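PDB 2CYJ: uncharacterized protein from Pyrococcus horikoshii, which is of unknown function and belongs to the Mth938 (DUF498/DUF598) family of small proteins. Local coordinates for residues G9-D14 with H20-Y25. Numbering follows the deposited sequence.
Sequences GLVKID and HDIVIY
Ile13, Ile22 and Ile24 bring their CD1 methyls together where two β-sheets of this Mth938-family fold face each other. Strand 10-13 is the middle strand of the antiparallel meander 3-7, 10-13, 16-18; strand 22-24 lies in the mixed five-stranded sheet, between 30-32 and 110-115. The two strand axes run in roughly the same direction, 29° apart, and approach to 11.2 Å, a spacing filled by side chains.

From CB, Ile13 sends CG2 anti to its backbone N, where it makes no contact with 20-25, and CG1 anti to the carbonyl carbon. The nearly fully extended CG1 arm (chi2 178°) carries CD1 out to the methyls of 22-24, while CG1 itself remains 4.8 Å from Ile22 CD1. At the tip, Ile13 CD1 meets Ile22 CD1 at 3.8 Å, the two side chains crossing at a slant, and meets Ile24 CD1 at 4.0 Å, tip to tip. With Ile22 CG1 between its own backbone N and carbonyl carbon (chi1 58°) and the arm extended beyond it, Ile22 CD1 lies 4.1 Å from Ile24 CD1 and closes a triangle of methyls. Val11 CG2 joins more loosely, 4.3 Å from Ile22 CD1. All four residues are buried; Phe18 of strand 16-18 packs on Val11 and Ile13, and Ile30 of strand 30-32 on Ile13.

Gly9, just before strand 10-13, and His20, after strand 16-18, come closer, but Gly9 O and His20 N at 4.3 Å are too far apart to bond. Asp21 OD2 forms a salt bridge with Arg33 NH1 and a hydrogen bond with His115 ND1, and OD1 accepts from Val116 N, at the ends of strands 30-32 and 110-115. Beside it, His20 ND1 donates to Asp21 O at 2.8 Å, the oxygen lying close to the imidazole plane and the nitrogen above the carbonyl plane.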
loop_
_atom_site.group_PDB
_atom_site.type_symbol
_atom_site.label_atom_id
_atom_site.label_comp_id
_atom_site.label_asym_id
_atom_site.label_seq_id
_atom_site.Cartn_x
_atom_site.Cartn_y
_atom_site.Cartn_z
ATOM N N GLY A 9 -1.610 -13.042 -4.889
ATOM C CA GLY A 9 -2.202 -12.568 -6.128
ATOM C C GLY A 9 -3.663 -12.162 -6.113
ATOM O O GLY A 9 -4.190 -11.738 -7.143
ATOM N N LEU A 10 -4.321 -12.243 -4.960
ATOM C CA LEU A 10 -5.740 -11.924 -4.926
ATOM C C LEU A 10 -6.259 -11.531 -3.554
ATOM O O LEU A 10 -6.145 -12.301 -2.597
ATOM C CB LEU A 10 -6.535 -13.143 -5.417
ATOM C CG LEU A 10 -8.034 -12.964 -5.673
ATOM C CD1 LEU A 10 -8.244 -12.168 -6.964
ATOM C CD2 LEU A 10 -8.706 -14.324 -5.782
ATOM N N VAL A 11 -6.825 -10.334 -3.456
ATOM C CA VAL A 11 -7.412 -9.905 -2.196
ATOM C C VAL A 11 -8.863 -9.496 -2.433
ATOM O O VAL A 11 -9.191 -8.940 -3.483
ATOM C CB VAL A 11 -6.636 -8.728 -1.550
ATOM C CG1 VAL A 11 -5.205 -9.171 -1.244
ATOM C CG2 VAL A 11 -6.666 -7.504 -2.451
ATOM N N LYS A 12 -9.735 -9.817 -1.476
ATOM C CA LYS A 12 -11.154 -9.467 -1.569
ATOM C C LYS A 12 -11.383 -8.411 -0.498
ATOM O O LYS A 12 -11.243 -8.687 0.695
ATOM C CB LYS A 12 -12.053 -10.680 -1.312
ATOM C CG LYS A 12 -13.537 -10.389 -1.547
ATOM C CD LYS A 12 -14.389 -11.618 -1.282
ATOM C CE LYS A 12 -15.867 -11.268 -1.227
ATOM N NZ LYS A 12 -16.665 -12.520 -1.053
ATOM N N ILE A 13 -11.704 -7.199 -0.937
ATOM C CA ILE A 13 -11.914 -6.076 -0.039
ATOM C C ILE A 13 -13.181 -5.343 -0.474
ATOM O O ILE A 13 -13.379 -5.100 -1.669
ATOM C CB ILE A 13 -10.677 -5.143 -0.081
ATOM C CG1 ILE A 13 -9.455 -5.911 0.439
ATOM C CG2 ILE A 13 -10.929 -3.886 0.746
ATOM C CD1 ILE A 13 -8.150 -5.126 0.413
ATOM N N ASP A 14 -14.035 -5.007 0.496
ATOM C CA ASP A 14 -15.312 -4.344 0.225
ATOM C C ASP A 14 -16.145 -5.219 -0.708
ATOM O O ASP A 14 -16.985 -4.725 -1.475
ATOM C CB ASP A 14 -15.106 -2.959 -0.397
ATOM C CG ASP A 14 -14.628 -1.931 0.604
ATOM O OD1 ASP A 14 -14.525 -0.742 0.221
ATOM O OD2 ASP A 14 -14.354 -2.297 1.768
ATOM N N HIS A 20 -4.631 -7.654 -8.424
ATOM C CA HIS A 20 -3.510 -6.769 -8.683
ATOM C C HIS A 20 -3.329 -5.827 -7.498
ATOM O O HIS A 20 -4.181 -5.762 -6.602
ATOM C CB HIS A 20 -3.802 -5.960 -9.950
ATOM C CG HIS A 20 -5.059 -5.153 -9.864
ATOM N ND1 HIS A 20 -5.119 -3.950 -9.192
ATOM C CD2 HIS A 20 -6.309 -5.387 -10.329
ATOM C CE1 HIS A 20 -6.352 -3.480 -9.247
ATOM N NE2 HIS A 20 -7.095 -4.331 -9.931
ATOM N N ASP A 21 -2.228 -5.085 -7.507
ATOM C CA ASP A 21 -1.917 -4.158 -6.430
ATOM C C ASP A 21 -2.930 -3.024 -6.336
ATOM O O ASP A 21 -3.473 -2.570 -7.349
ATOM C CB ASP A 21 -0.522 -3.573 -6.638
ATOM C CG ASP A 21 0.581 -4.595 -6.449
ATOM O OD1 ASP A 21 0.299 -5.800 -6.275
ATOM O OD2 ASP A 21 1.751 -4.181 -6.480
ATOM N N ILE A 22 -3.152 -2.548 -5.119
ATOM C CA ILE A 22 -4.103 -1.472 -4.887
ATOM C C ILE A 22 -3.614 -0.473 -3.855
ATOM O O ILE A 22 -2.679 -0.737 -3.094
ATOM C CB ILE A 22 -5.484 -2.005 -4.393
ATOM C CG1 ILE A 22 -5.324 -2.813 -3.098
ATOM C CG2 ILE A 22 -6.134 -2.855 -5.486
ATOM C CD1 ILE A 22 -6.654 -3.230 -2.464
ATOM N N VAL A 23 -4.265 0.685 -3.871
ATOM C CA VAL A 23 -4.019 1.760 -2.931
ATOM C C VAL A 23 -5.360 2.019 -2.244
ATOM O O VAL A 23 -6.387 2.189 -2.906
ATOM C CB VAL A 23 -3.542 3.049 -3.644
ATOM C CG1 VAL A 23 -3.377 4.183 -2.638
ATOM C CG2 VAL A 23 -2.225 2.783 -4.344
ATOM N N ILE A 24 -5.360 1.985 -0.917
ATOM C CA ILE A 24 -6.564 2.243 -0.145
ATOM C C ILE A 24 -6.325 3.575 0.558
ATOM O O ILE A 24 -5.405 3.705 1.375
ATOM C CB ILE A 24 -6.818 1.147 0.911
ATOM C CG1 ILE A 24 -6.934 -0.221 0.226
ATOM C CG2 ILE A 24 -8.083 1.470 1.694
ATOM C CD1 ILE A 24 -6.857 -1.409 1.186
ATOM N N TYR A 25 -7.128 4.572 0.205
ATOM C CA TYR A 25 -7.021 5.898 0.797
ATOM C C TYR A 25 -7.699 5.956 2.160
ATOM O O TYR A 25 -8.533 5.117 2.481
ATOM C CB TYR A 25 -7.635 6.916 -0.164
ATOM C CG TYR A 25 -6.796 7.065 -1.405
ATOM C CD1 TYR A 25 -5.703 7.929 -1.413
ATOM C CD2 TYR A 25 -7.026 6.279 -2.538
ATOM C CE1 TYR A 25 -4.856 8.010 -2.500
ATOM C CE2 TYR A 25 -6.167 6.352 -3.647
ATOM C CZ TYR A 25 -5.083 7.226 -3.608
ATOM O OH TYR A 25 -4.207 7.326 -4.667
#